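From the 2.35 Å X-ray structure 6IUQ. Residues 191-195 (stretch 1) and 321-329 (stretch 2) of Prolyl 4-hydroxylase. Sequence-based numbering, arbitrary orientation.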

ATOM      1  N   PHE A 191     -12.513   0.697   5.098  1.00 16.57           N
ATOM      2  CA  PHE A 191     -12.938   0.952   6.474  1.00 20.09           C
ATOM      3  C   PHE A 191     -14.382   0.490   6.708  1.00 23.39           C
ATOM      4  O   PHE A 191     -15.306   0.919   6.007  1.00 22.14           O
ATOM      5  CB  PHE A 191     -12.771   2.450   6.811  1.00 22.41           C
ATOM      6  CG  PHE A 191     -12.626   2.750   8.299  1.00 16.30           C
ATOM      7  CD1 PHE A 191     -11.532   2.294   9.013  1.00 21.14           C
ATOM      8  CD2 PHE A 191     -13.568   3.512   8.961  1.00 18.61           C
ATOM      9  CE1 PHE A 191     -11.387   2.580  10.357  1.00 21.65           C
ATOM     10  CE2 PHE A 191     -13.432   3.798  10.324  1.00 16.52           C
ATOM     11  CZ  PHE A 191     -12.344   3.332  11.013  1.00 18.89           C
ATOM     12  N   LEU A 192     -14.542  -0.405   7.688  1.00 22.21           N
ATOM     13  CA  LEU A 192     -15.828  -1.006   8.085  1.00 25.27           C
ATOM     14  C   LEU A 192     -16.411  -1.996   7.063  1.00 23.81           C
ATOM     15  O   LEU A 192     -17.516  -2.462   7.251  1.00 24.51           O
ATOM     16  CB  LEU A 192     -16.880   0.078   8.379  1.00 20.04           C
ATOM     17  CG  LEU A 192     -16.494   1.246   9.296  1.00 20.49           C
ATOM     18  CD1 LEU A 192     -17.712   2.113   9.509  1.00 18.90           C
ATOM     19  CD2 LEU A 192     -15.912   0.763  10.643  1.00 24.14           C
ATOM     20  N   GLN A 193     -15.681  -2.326   5.998  1.00 25.99           N
ATOM     21  CA  GLN A 193     -16.161  -3.309   5.022  1.00 21.39           C
ATOM     22  C   GLN A 193     -15.550  -4.655   5.310  1.00 23.34           C
ATOM     23  O   GLN A 193     -14.784  -4.801   6.246  1.00 26.64           O
ATOM     24  CB  GLN A 193     -15.799  -2.917   3.583  1.00 25.11           C
ATOM     25  CG  GLN A 193     -16.182  -1.508   3.169  1.00 28.44           C
ATOM     26  CD  GLN A 193     -17.604  -1.168   3.528  1.00 31.58           C
ATOM     27  OE1 GLN A 193     -17.856  -0.115   4.103  1.00 45.74           O
ATOM     28  NE2 GLN A 193     -18.542  -2.055   3.207  1.00 37.52           N
ATOM     29  N   GLN A 194     -15.865  -5.640   4.485  1.00 22.45           N
ATOM     30  CA  GLN A 194     -15.183  -6.918   4.549  1.00 31.29           C
ATOM     31  C   GLN A 194     -13.748  -6.729   4.103  1.00 30.51           C
ATOM     32  O   GLN A 194     -13.496  -5.999   3.150  1.00 25.09           O
ATOM     33  CB  GLN A 194     -15.891  -7.961   3.674  1.00 32.54           C
ATOM     34  CG  GLN A 194     -16.938  -8.783   4.406  1.00 41.08           C
ATOM     35  CD  GLN A 194     -16.414  -9.400   5.722  1.00 52.77           C
ATOM     36  OE1 GLN A 194     -16.359  -8.741   6.780  1.00 52.34           O
ATOM     37  NE2 GLN A 194     -15.985 -10.649   5.643  1.00 54.23           N
ATOM     38  N   PRO A 195     -12.803  -7.374   4.792  1.00 26.28           N
ATOM     39  CA  PRO A 195     -11.396  -7.299   4.382  1.00 24.88           C
ATOM     40  C   PRO A 195     -11.180  -7.932   3.008  1.00 28.32           C
ATOM     41  O   PRO A 195     -11.955  -8.788   2.566  1.00 29.64           O
ATOM     42  CB  PRO A 195     -10.665  -8.099   5.468  1.00 24.27           C
ATOM     43  CG  PRO A 195     -11.621  -8.174   6.613  1.00 25.56           C
ATOM     44  CD  PRO A 195     -12.984  -8.188   6.004  1.00 26.94           C
ATOM     45  N   ARG A 321     -19.911   1.990  18.185  1.00 22.34           N
ATOM     46  CA  ARG A 321     -20.933   2.058  17.135  1.00 27.82           C
ATOM     47  C   ARG A 321     -20.341   1.721  15.777  1.00 27.57           C
ATOM     48  O   ARG A 321     -20.969   1.039  14.974  1.00 28.17           O
ATOM     49  CB  ARG A 321     -21.590   3.439  17.089  1.00 26.26           C
ATOM     50  CG  ARG A 321     -22.464   3.706  18.292  1.00 34.42           C
ATOM     51  CD  ARG A 321     -23.587   4.645  17.954  1.00 41.44           C
ATOM     52  NE  ARG A 321     -24.439   4.868  19.115  1.00 44.69           N
ATOM     53  CZ  ARG A 321     -25.558   4.199  19.361  1.00 45.23           C
ATOM     54  NH1 ARG A 321     -25.975   3.255  18.524  1.00 44.03           N
ATOM     55  NH2 ARG A 321     -26.258   4.477  20.449  1.00 49.10           N
ATOM     56  N   LEU A 322     -19.123   2.183  15.519  1.00 22.63           N
ATOM     57  CA  LEU A 322     -18.461   1.821  14.269  1.00 19.89           C
ATOM     58  C   LEU A 322     -18.168   0.342  14.244  1.00 20.18           C
ATOM     59  O   LEU A 322     -18.308  -0.299  13.206  1.00 25.77           O
ATOM     60  CB  LEU A 322     -17.176   2.624  14.069  1.00 22.15           C
ATOM     61  CG  LEU A 322     -17.400   4.138  14.008  1.00 24.18           C
ATOM     62  CD1 LEU A 322     -16.085   4.855  13.829  1.00 22.86           C
ATOM     63  CD2 LEU A 322     -18.362   4.489  12.887  1.00 21.05           C
ATOM     64  N   ARG A 323     -17.768  -0.217  15.380  1.00 22.84           N
ATOM     65  CA  ARG A 323     -17.483  -1.647  15.431  1.00 23.74           C
ATOM     66  C   ARG A 323     -18.760  -2.445  15.179  1.00 27.98           C
ATOM     67  O   ARG A 323     -18.730  -3.485  14.532  1.00 30.67           O
ATOM     68  CB  ARG A 323     -16.853  -2.024  16.769  1.00 23.01           C
ATOM     69  CG  ARG A 323     -15.426  -1.527  16.891  1.00 25.32           C
ATOM     70  CD  ARG A 323     -14.893  -1.717  18.285  1.00 21.64           C
ATOM     71  NE  ARG A 323     -15.079  -3.098  18.689  1.00 28.13           N
ATOM     72  CZ  ARG A 323     -14.215  -4.080  18.458  1.00 30.93           C
ATOM     73  NH1 ARG A 323     -13.066  -3.844  17.827  1.00 31.06           N
ATOM     74  NH2 ARG A 323     -14.501  -5.306  18.871  1.00 28.34           N
ATOM     75  N   ASP A 324     -19.889  -1.933  15.661  1.00 29.95           N
ATOM     76  CA  ASP A 324     -21.190  -2.547  15.390  1.00 32.10           C
ATOM     77  C   ASP A 324     -21.572  -2.532  13.894  1.00 34.41           C
ATOM     78  O   ASP A 324     -22.127  -3.497  13.374  1.00 39.05           O
ATOM     79  CB  ASP A 324     -22.268  -1.845  16.207  1.00 32.36           C
ATOM     80  CG  ASP A 324     -22.302  -2.313  17.655  1.00 41.53           C
ATOM     81  OD1 ASP A 324     -22.062  -3.519  17.887  1.00 51.40           O
ATOM     82  OD2 ASP A 324     -22.562  -1.474  18.556  1.00 38.20           O
ATOM     83  N   VAL A 325     -21.282  -1.431  13.211  1.00 29.80           N
ATOM     84  CA  VAL A 325     -21.501  -1.342  11.771  1.00 30.89           C
ATOM     85  C   VAL A 325     -20.663  -2.382  11.033  1.00 33.63           C
ATOM     86  O   VAL A 325     -21.129  -3.049  10.108  1.00 38.70           O
ATOM     87  CB  VAL A 325     -21.142   0.049  11.236  1.00 26.12           C
ATOM     88  CG1 VAL A 325     -21.201   0.051   9.724  1.00 24.67           C
ATOM     89  CG2 VAL A 325     -22.074   1.111  11.825  1.00 29.75           C
ATOM     90  N   ARG A 326     -19.418  -2.516  11.463  1.00 27.45           N
ATOM     91  CA  ARG A 326     -18.506  -3.491  10.902  1.00 27.37           C
ATOM     92  C   ARG A 326     -19.032  -4.922  11.061  1.00 34.58           C
ATOM     93  O   ARG A 326     -19.007  -5.713  10.116  1.00 31.41           O
ATOM     94  CB  ARG A 326     -17.139  -3.349  11.568  1.00 24.48           C
ATOM     95  CG  ARG A 326     -16.003  -3.780  10.691  1.00 32.95           C
ATOM     96  CD  ARG A 326     -14.704  -3.825  11.461  1.00 33.73           C
ATOM     97  NE  ARG A 326     -13.965  -5.017  11.061  1.00 38.21           N
ATOM     98  CZ  ARG A 326     -12.979  -5.555  11.762  1.00 31.79           C
ATOM     99  NH1 ARG A 326     -12.601  -5.000  12.909  1.00 28.49           N
ATOM    100  NH2 ARG A 326     -12.385  -6.650  11.309  1.00 28.64           N
ATOM    101  N   ALA A 327     -19.495  -5.247  12.268  1.00 33.17           N
ATOM    102  CA  ALA A 327     -20.042  -6.567  12.557  1.00 32.77           C
ATOM    103  C   ALA A 327     -21.301  -6.860  11.735  1.00 42.86           C
ATOM    104  O   ALA A 327     -21.586  -8.016  11.446  1.00 45.86           O
ATOM    105  CB  ALA A 327     -20.343  -6.696  14.033  1.00 29.84           C
HETATM  106  N   MSE A 328     -22.055  -5.825  11.368  1.00 40.35           N
HETATM  107  CA  MSE A 328     -23.260  -6.018  10.555  1.00 46.71           C
HETATM  108  C   MSE A 328     -22.945  -6.201   9.069  1.00 49.01           C
HETATM  109  O   MSE A 328     -23.738  -6.777   8.333  1.00 55.68           O
HETATM  110  CB  MSE A 328     -24.237  -4.855  10.747  1.00 44.77           C
HETATM  111  CG  MSE A 328     -25.165  -5.033  11.961  1.00 63.06           C
HETATM  112 SE   MSE A 328     -25.739  -3.374  12.848  1.00155.34          SE
HETATM  113  CE  MSE A 328     -25.022  -3.679  14.650  1.00 73.63           C
ATOM    114  N   ASN A 329     -21.791  -5.707   8.632  1.00 46.23           N
ATOM    115  CA  ASN A 329     -21.301  -5.990   7.285  1.00 46.39           C
ATOM    116  C   ASN A 329     -20.513  -7.302   7.270  1.00 47.69           C
ATOM    117  O   ASN A 329     -19.909  -7.663   6.265  1.00 56.83           O
ATOM    118  CB  ASN A 329     -20.431  -4.831   6.764  1.00 45.05           C
ATOM    119  CG  ASN A 329     -21.133  -3.469   6.878  1.00 51.54           C
ATOM    120  OD1 ASN A 329     -22.339  -3.407   7.144  1.00 56.00           O
ATOM    121  ND2 ASN A 329     -20.380  -2.377   6.679  1.00 36.18           N
TER
HETATM  122  O   HOH W   1     -14.342  -6.732   8.702  1.00 51.00           O

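An irregular segment, 191-195, crosses one face of a helix that runs through 321-328, and the contact is built around a single leucine. The touching residues are at least 130 positions apart in sequence, yet together the two stretches bury 391 Å², both sides summed, with apolar packing around Leu192 and the hydrogen bond at Asn329.

Phe191 opens the loop but contributes little. It is buried, but its CA-to-CB bond points away from the helix, and although the end of the ring comes nearer, it covers only a small area of stretch 2. Its packing is mostly with the protein elsewhere in the structure.

Leu192 is the anchor. Its backbone takes phi/psi of 70/6, a left-handed conformation, uncommon for residues other than glycine, and its CA sits 4.6 Å from the CA of Arg326, so the main chain itself lies close against the helix. The CA-to-CB bond runs sideways, and the side chain takes the m, t rotamer: CD2 of Leu192 lies 4.1 Å from CB of Leu322, while CD1 of Leu192 packs on Val325, 4.1 Å from its CG1, and also meets CD2 of Leu322 at 4.2 Å. Leu322 and Val325 are one helical turn apart, and both direct their CA-to-CB bonds toward the loop, the i, i+3 spacing that gives a helix a continuous apolar stripe. CD2 of Leu192 also lies 3.7 Å from the backbone O of Leu322; that carbonyl is already engaged by the N of Arg326 within the helix, so a methyl group can pack there without leaving it unpaired. Arg326 adds the aliphatic part of its side chain, with CG 3.8 Å from CA of Leu192, so a charged residue can serve as apolar surface near its base.

The same leucine supplies the polar lock. The carbonyl O of Leu192 accepts a hydrogen bond from ND2 of Asn329 at 2.9 Å, with an N-H...O angle of 145°. The N of Asn329 bonds to the O of Val325, which helps fix the backbone from which the m rotamer projects its amide toward the loop. A short amide side chain suits this position: it reaches a backbone acceptor directly and needs no particular side chain opposite it.

Gln193 directs its CA-to-CB bond away from the helix, and its more useful group is its backbone O, which accepts a hydrogen bond from water 1 at 3.2 Å. That water in turn accepts from NE of Arg326 at 2.9 Å, so the guanidinium end of the arginine is tied to the loop through solvent while its methylene CG packs on Leu192.

Gln194 is exposed and works at the margin. The CG of Gln194 lies 3.7 Å from the O of Asn329, and the OE1 of Gln194 receives a weak hydrogen bond from water 1 at 3.4 Å. Pro195 makes no direct contact with the helix stretch.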